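Local coordinates for DynE8 (Micromonospora chersina, PDB 4AMM), which is the acyltransferase domain of an iterative enediyne polyketide synthase and probably loads acyl building blocks during dynemicin biosynthesis, at residues 2-8 / 53-59; 154-159 / 347-351. All coordinates share one frame; numbering follows the deposited sequence.

Interaction 1. Residues 2-8 / 53-59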
loop_
_atom_site.group_PDB
_atom_site.type_symbol
_atom_site.label_atom_id
_atom_site.label_comp_id
_atom_site.label_asym_id
_atom_site.label_seq_id
_atom_site.Cartn_x
_atom_site.Cartn_y
_atom_site.Cartn_z
ATOM N N ASP A 2 -14.688 6.604 -13.814
ATOM C CA ASP A 2 -15.155 7.756 -13.013
ATOM C C ASP A 2 -14.090 8.825 -12.709
ATOM O O ASP A 2 -14.403 9.950 -12.343
ATOM C CB ASP A 2 -15.852 7.301 -11.710
ATOM C CG ASP A 2 -14.944 6.445 -10.779
ATOM O OD1 ASP A 2 -13.828 6.022 -11.188
ATOM O OD2 ASP A 2 -15.380 6.175 -9.626
ATOM N N HIS A 3 -12.813 8.473 -12.883
ATOM C CA HIS A 3 -11.782 9.484 -12.834
ATOM C C HIS A 3 -11.031 9.323 -14.143
ATOM O O HIS A 3 -10.858 8.191 -14.674
ATOM C CB HIS A 3 -10.770 9.301 -11.691
ATOM C CG HIS A 3 -11.284 9.696 -10.349
ATOM N ND1 HIS A 3 -12.298 9.003 -9.731
ATOM C CD2 HIS A 3 -10.958 10.713 -9.532
ATOM C CE1 HIS A 3 -12.589 9.591 -8.587
ATOM N NE2 HIS A 3 -11.776 10.619 -8.429
ATOM N N GLU A 4 -10.629 10.454 -14.659
ATOM C CA GLU A 4 -9.809 10.524 -15.846
ATOM C C GLU A 4 -8.390 10.847 -15.414
ATOM O O GLU A 4 -8.157 11.532 -14.402
ATOM C CB GLU A 4 -10.361 11.594 -16.783
ATOM C CG GLU A 4 -9.672 11.504 -18.129
ATOM C CD GLU A 4 -9.848 10.066 -18.715
ATOM O OE1 GLU A 4 -10.927 9.740 -19.269
ATOM O OE2 GLU A 4 -8.922 9.238 -18.492
ATOM N N LEU A 5 -7.398 10.416 -16.207
ATOM C CA LEU A 5 -6.001 10.720 -15.980
ATOM C C LEU A 5 -5.510 11.712 -16.973
ATOM O O LEU A 5 -5.579 11.443 -18.196
ATOM C CB LEU A 5 -5.204 9.407 -16.179
ATOM C CG LEU A 5 -3.671 9.564 -16.148
ATOM C CD1 LEU A 5 -3.170 10.117 -14.793
ATOM C CD2 LEU A 5 -3.076 8.146 -16.431
ATOM N N VAL A 6 -5.001 12.858 -16.521
ATOM C CA VAL A 6 -4.547 13.896 -17.410
ATOM C C VAL A 6 -3.085 14.142 -17.152
ATOM O O VAL A 6 -2.666 14.478 -16.033
ATOM C CB VAL A 6 -5.286 15.230 -17.155
ATOM C CG1 VAL A 6 -4.789 16.231 -18.104
ATOM C CG2 VAL A 6 -6.769 14.957 -17.343
ATOM N N VAL A 7 -2.245 13.802 -18.176
ATOM C CA VAL A 7 -0.824 14.016 -18.047
ATOM C C VAL A 7 -0.323 15.004 -19.068
ATOM O O VAL A 7 -0.893 15.079 -20.168
ATOM C CB VAL A 7 -0.015 12.690 -18.182
ATOM C CG1 VAL A 7 -0.497 11.603 -17.220
ATOM C CG2 VAL A 7 -0.010 12.122 -19.665
ATOM N N CYS A 8 0.777 15.664 -18.732
ATOM C CA CYS A 8 1.539 16.329 -19.798
ATOM C C CYS A 8 2.907 16.694 -19.315
ATOM O O CYS A 8 3.257 16.471 -18.179
ATOM C CB CYS A 8 0.815 17.485 -20.394
ATOM S SG CYS A 8 0.653 18.736 -19.203
ATOM N N ARG A 53 7.084 17.320 -15.601
ATOM C CA ARG A 53 5.815 16.540 -15.719
ATOM C C ARG A 53 4.705 17.007 -14.779
ATOM O O ARG A 53 4.972 17.369 -13.622
ATOM C CB ARG A 53 6.130 15.074 -15.429
ATOM C CG ARG A 53 7.136 14.408 -16.380
ATOM C CD ARG A 53 7.307 12.925 -16.115
ATOM N NE ARG A 53 8.216 12.346 -17.123
ATOM C CZ ARG A 53 8.303 11.025 -17.375
ATOM N NH1 ARG A 53 7.558 10.110 -16.719
ATOM N NH2 ARG A 53 9.240 10.614 -18.302
ATOM N N PHE A 54 3.531 16.894 -15.287
ATOM C CA PHE A 54 2.269 17.145 -14.541
ATOM C C PHE A 54 1.456 15.929 -14.732
ATOM O O PHE A 54 1.282 15.406 -15.854
ATOM C CB PHE A 54 1.545 18.370 -15.116
ATOM C CG PHE A 54 0.123 18.546 -14.653
ATOM C CD1 PHE A 54 -0.862 17.937 -15.355
ATOM C CD2 PHE A 54 -0.130 19.333 -13.545
ATOM C CE1 PHE A 54 -2.203 18.072 -14.974
ATOM C CE2 PHE A 54 -1.474 19.486 -13.142
ATOM C CZ PHE A 54 -2.478 18.860 -13.848
ATOM N N ALA A 55 0.725 15.457 -13.675
ATOM C CA ALA A 55 -0.310 14.453 -13.870
ATOM C C ALA A 55 -1.378 14.645 -12.790
ATOM O O ALA A 55 -0.979 14.858 -11.624
ATOM C CB ALA A 55 0.289 13.014 -13.707
ATOM N N ALA A 56 -2.634 14.466 -13.154
ATOM C CA ALA A 56 -3.712 14.595 -12.167
ATOM C C ALA A 56 -4.755 13.604 -12.519
ATOM O O ALA A 56 -5.124 13.372 -13.680
ATOM C CB ALA A 56 -4.282 16.008 -12.244
ATOM N N ALA A 57 -5.367 13.056 -11.460
ATOM C CA ALA A 57 -6.566 12.267 -11.611
ATOM C C ALA A 57 -7.753 13.191 -11.292
ATOM O O ALA A 57 -7.758 13.771 -10.206
ATOM C CB ALA A 57 -6.532 11.114 -10.633
ATOM N N VAL A 58 -8.697 13.253 -12.186
ATOM C CA VAL A 58 -9.788 14.239 -12.038
ATOM C C VAL A 58 -11.127 13.612 -12.316
ATOM O O VAL A 58 -11.260 12.674 -13.093
ATOM C CB VAL A 58 -9.539 15.470 -12.959
ATOM C CG1 VAL A 58 -8.148 16.175 -12.656
ATOM C CG2 VAL A 58 -9.655 15.048 -14.447
ATOM N N ARG A 59 -12.189 14.183 -11.693
ATOM C CA ARG A 59 -13.530 13.684 -11.941
ATOM C C ARG A 59 -14.194 14.303 -13.151
ATOM O O ARG A 59 -15.013 13.674 -13.786
ATOM C CB ARG A 59 -14.440 13.826 -10.681
ATOM C CG ARG A 59 -13.975 12.909 -9.552
ATOM C CD ARG A 59 -15.045 12.780 -8.438
ATOM N NE ARG A 59 -15.586 14.091 -8.070
ATOM C CZ ARG A 59 -16.852 14.327 -7.696
ATOM N NH1 ARG A 59 -17.765 13.345 -7.634
ATOM N NH2 ARG A 59 -17.219 15.565 -7.401
#
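His3 lies against the side chain of Arg59 where strand 4-8 begins and strand 53-58 ends. Its CB sits 3.7 Å from Val58 O, and CG is a little farther from the same oxygen. CD2 and CE1 both face Arg59 CG, and NE2 comes nearest to it at 3.4 Å. Arg59 CG stands over one face of the His3 ring, offset toward the rim, in a CH-pi contact 3.7 Å from the ring centroid. A chi1 of -76°, with CG anti to the carbonyl carbon, lays the ring across the arginine chain. Asp2 OD1 is at the ring edge, in its plane, and is hydrogen-bonded to Ala375 N. Replacing the imidazole by an alanine is likely to leave the Arg59 methylenes without their ring and the chain freer to turn.

Further along, six backbone hydrogen bonds join the pairs Glu4-Val58, Val6-Ala56 and Cys8-Phe54. Glu4 N reaches Val58 O at 2.8 Å. On the face with these pairs, Val6 CG2 meets Val58 CG2 at 4.1 Å, and Cys8 SG lies obliquely to the Phe54 ring. Helix 61-76 packs on this face. Val7 CG1 touches Ala55 CB at 3.9 Å on the other face, where helix 376-387 packs on Leu5, Ala55 and Ala57. Glu4 carries a salt bridge to Arg401. This is regular antiparallel pairing at the edge of a four-stranded sheet with helices on both faces.

Interaction 2. Residues 154-159 / 347-351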
loop_
_atom_site.group_PDB
_atom_site.type_symbol
_atom_site.label_atom_id
_atom_site.label_comp_id
_atom_site.label_asym_id
_atom_site.label_seq_id
_atom_site.Cartn_x
_atom_site.Cartn_y
_atom_site.Cartn_z
ATOM N N ASP A 154 -5.396 -9.833 -6.572
ATOM C CA ASP A 154 -5.483 -8.397 -6.946
ATOM C C ASP A 154 -4.087 -7.815 -6.984
ATOM O O ASP A 154 -3.776 -6.989 -7.856
ATOM C CB ASP A 154 -6.405 -7.582 -6.032
ATOM C CG ASP A 154 -7.877 -7.891 -6.260
ATOM O OD1 ASP A 154 -8.288 -8.232 -7.400
ATOM O OD2 ASP A 154 -8.637 -7.740 -5.271
ATOM N N SER A 155 -3.217 -8.121 -6.024
ATOM C CA SER A 155 -1.801 -7.626 -6.070
ATOM C C SER A 155 -1.115 -8.081 -7.334
ATOM O O SER A 155 -0.289 -7.315 -7.924
ATOM C CB SER A 155 -1.043 -7.998 -4.808
ATOM O OG SER A 155 -1.705 -7.330 -3.719
ATOM N N LEU A 156 -1.318 -9.329 -7.721
ATOM C CA LEU A 156 -0.620 -9.835 -8.936
ATOM C C LEU A 156 -1.180 -9.107 -10.155
ATOM O O LEU A 156 -0.422 -8.844 -11.094
ATOM C CB LEU A 156 -0.888 -11.357 -9.078
ATOM C CG LEU A 156 -0.159 -12.134 -8.021
ATOM C CD1 LEU A 156 -0.684 -13.607 -8.029
ATOM C CD2 LEU A 156 1.396 -12.168 -8.186
ATOM N N ALA A 157 -2.453 -8.747 -10.176
ATOM C CA ALA A 157 -3.020 -7.906 -11.267
ATOM C C ALA A 157 -2.374 -6.553 -11.217
ATOM O O ALA A 157 -2.003 -5.998 -12.295
ATOM C CB ALA A 157 -4.508 -7.784 -11.117
ATOM N N GLY A 158 -2.148 -5.961 -10.045
ATOM C CA GLY A 158 -1.371 -4.699 -10.016
ATOM C C GLY A 158 0.042 -4.871 -10.508
ATOM O O GLY A 158 0.503 -3.914 -11.151
ATOM N N ILE A 159 0.727 -5.972 -10.220
ATOM C CA ILE A 159 2.056 -6.140 -10.781
ATOM C C ILE A 159 1.939 -6.232 -12.316
ATOM O O ILE A 159 2.808 -5.653 -13.003
ATOM C CB ILE A 159 2.658 -7.397 -10.203
ATOM C CG1 ILE A 159 2.983 -7.175 -8.702
ATOM C CG2 ILE A 159 3.922 -7.816 -10.989
ATOM C CD1 ILE A 159 3.249 -8.469 -7.924
ATOM N N GLU A 347 0.982 1.978 -3.512
ATOM C CA GLU A 347 0.431 0.677 -3.061
ATOM C C GLU A 347 -0.154 -0.109 -4.220
ATOM O O GLU A 347 -0.932 0.439 -5.044
ATOM C CB GLU A 347 -0.588 0.984 -1.935
ATOM C CG GLU A 347 -1.243 -0.270 -1.330
ATOM C CD GLU A 347 -2.163 0.075 -0.157
ATOM O OE1 GLU A 347 -2.392 1.269 0.125
ATOM O OE2 GLU A 347 -2.455 -0.851 0.564
ATOM N N VAL A 348 0.259 -1.381 -4.282
ATOM C CA VAL A 348 -0.101 -2.293 -5.422
ATOM C C VAL A 348 -0.969 -3.468 -4.939
ATOM O O VAL A 348 -0.491 -4.531 -4.546
ATOM C CB VAL A 348 1.219 -2.844 -5.989
ATOM C CG1 VAL A 348 1.012 -3.671 -7.304
ATOM C CG2 VAL A 348 2.201 -1.715 -6.331
ATOM N N GLY A 349 -2.270 -3.246 -4.903
ATOM C CA GLY A 349 -3.094 -4.268 -4.261
ATOM C C GLY A 349 -4.371 -3.559 -4.080
ATOM O O GLY A 349 -4.582 -2.374 -4.477
ATOM N N PRO A 350 -5.324 -4.319 -3.528
ATOM C CA PRO A 350 -6.649 -3.802 -3.316
ATOM C C PRO A 350 -6.667 -2.952 -2.056
ATOM O O PRO A 350 -5.960 -3.251 -1.106
ATOM C CB PRO A 350 -7.469 -5.101 -3.103
ATOM C CG PRO A 350 -6.545 -6.115 -2.619
ATOM C CD PRO A 350 -5.128 -5.708 -3.067
ATOM N N GLY A 351 -7.513 -1.931 -2.103
ATOM C CA GLY A 351 -7.758 -1.016 -1.000
ATOM C C GLY A 351 -6.600 -0.041 -0.819
ATOM O O GLY A 351 -5.724 0.070 -1.677
#
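Asp154 lays its CB and OD2 against the ring of Pro350. CB is 3.7 Å from Pro350 CD, and OD2 is 3.6 Å from Pro350 CB. The two side chains meet at a slant. Here helix 144-165 packs on the loop that follows strand 344-347 of the parallel sheet, in the alpha/beta core of the acyltransferase fold. Strand 99-103 is the neighbour of strand 344-347 in that sheet, and the helix also touches it, through Ile159 on Phe103.

One turn of helix presents Ser155 and Gly158 to the loop. Ser155 OG stands 3.2 Å from Val348 O and 3.4 Å from Gly349 CA. Its proton may go to Val348 O or to Ile151 O in its own helix. A side chain on Gly349 would run into this hydroxyl. Gly158 likewise leaves room for Val348, since a CB there would clash with CG1. Ser155 is also close to, though not in contact with, the Gly174 to Gly178 segment, which has the GxSxG sequence of a probable nucleophile elbow. With Val348 CG1 anti to the backbone N (chi1 -173°), that methyl sits on the helix backbone, 3.6 Å from Gly158 C and 3.7 Å from Ile159 N.

How the interactions relate
The two interactions hold different elements, and their nearest atoms are about 13 Å apart. Interaction 1 belongs to the small antiparallel sheet, its centre about 20 Å from the centre of the chain. Its middle is buried between helices, while its Asp2 and Arg59 end is exposed. Interaction 2 lies closer to the middle, about 9 Å from that centre, and is partly buried beside the parallel sheet. Their chemistry follows their place. Residues 2-8 and 53-59 are joined mainly by backbone hydrogen bonding between neighbouring strands. Residues 154-159 and 347-351 pair a helix with a loop, where small residues allow close approach and the one polar approach, a serine hydroxyl to a carbonyl, is not settled as a bond.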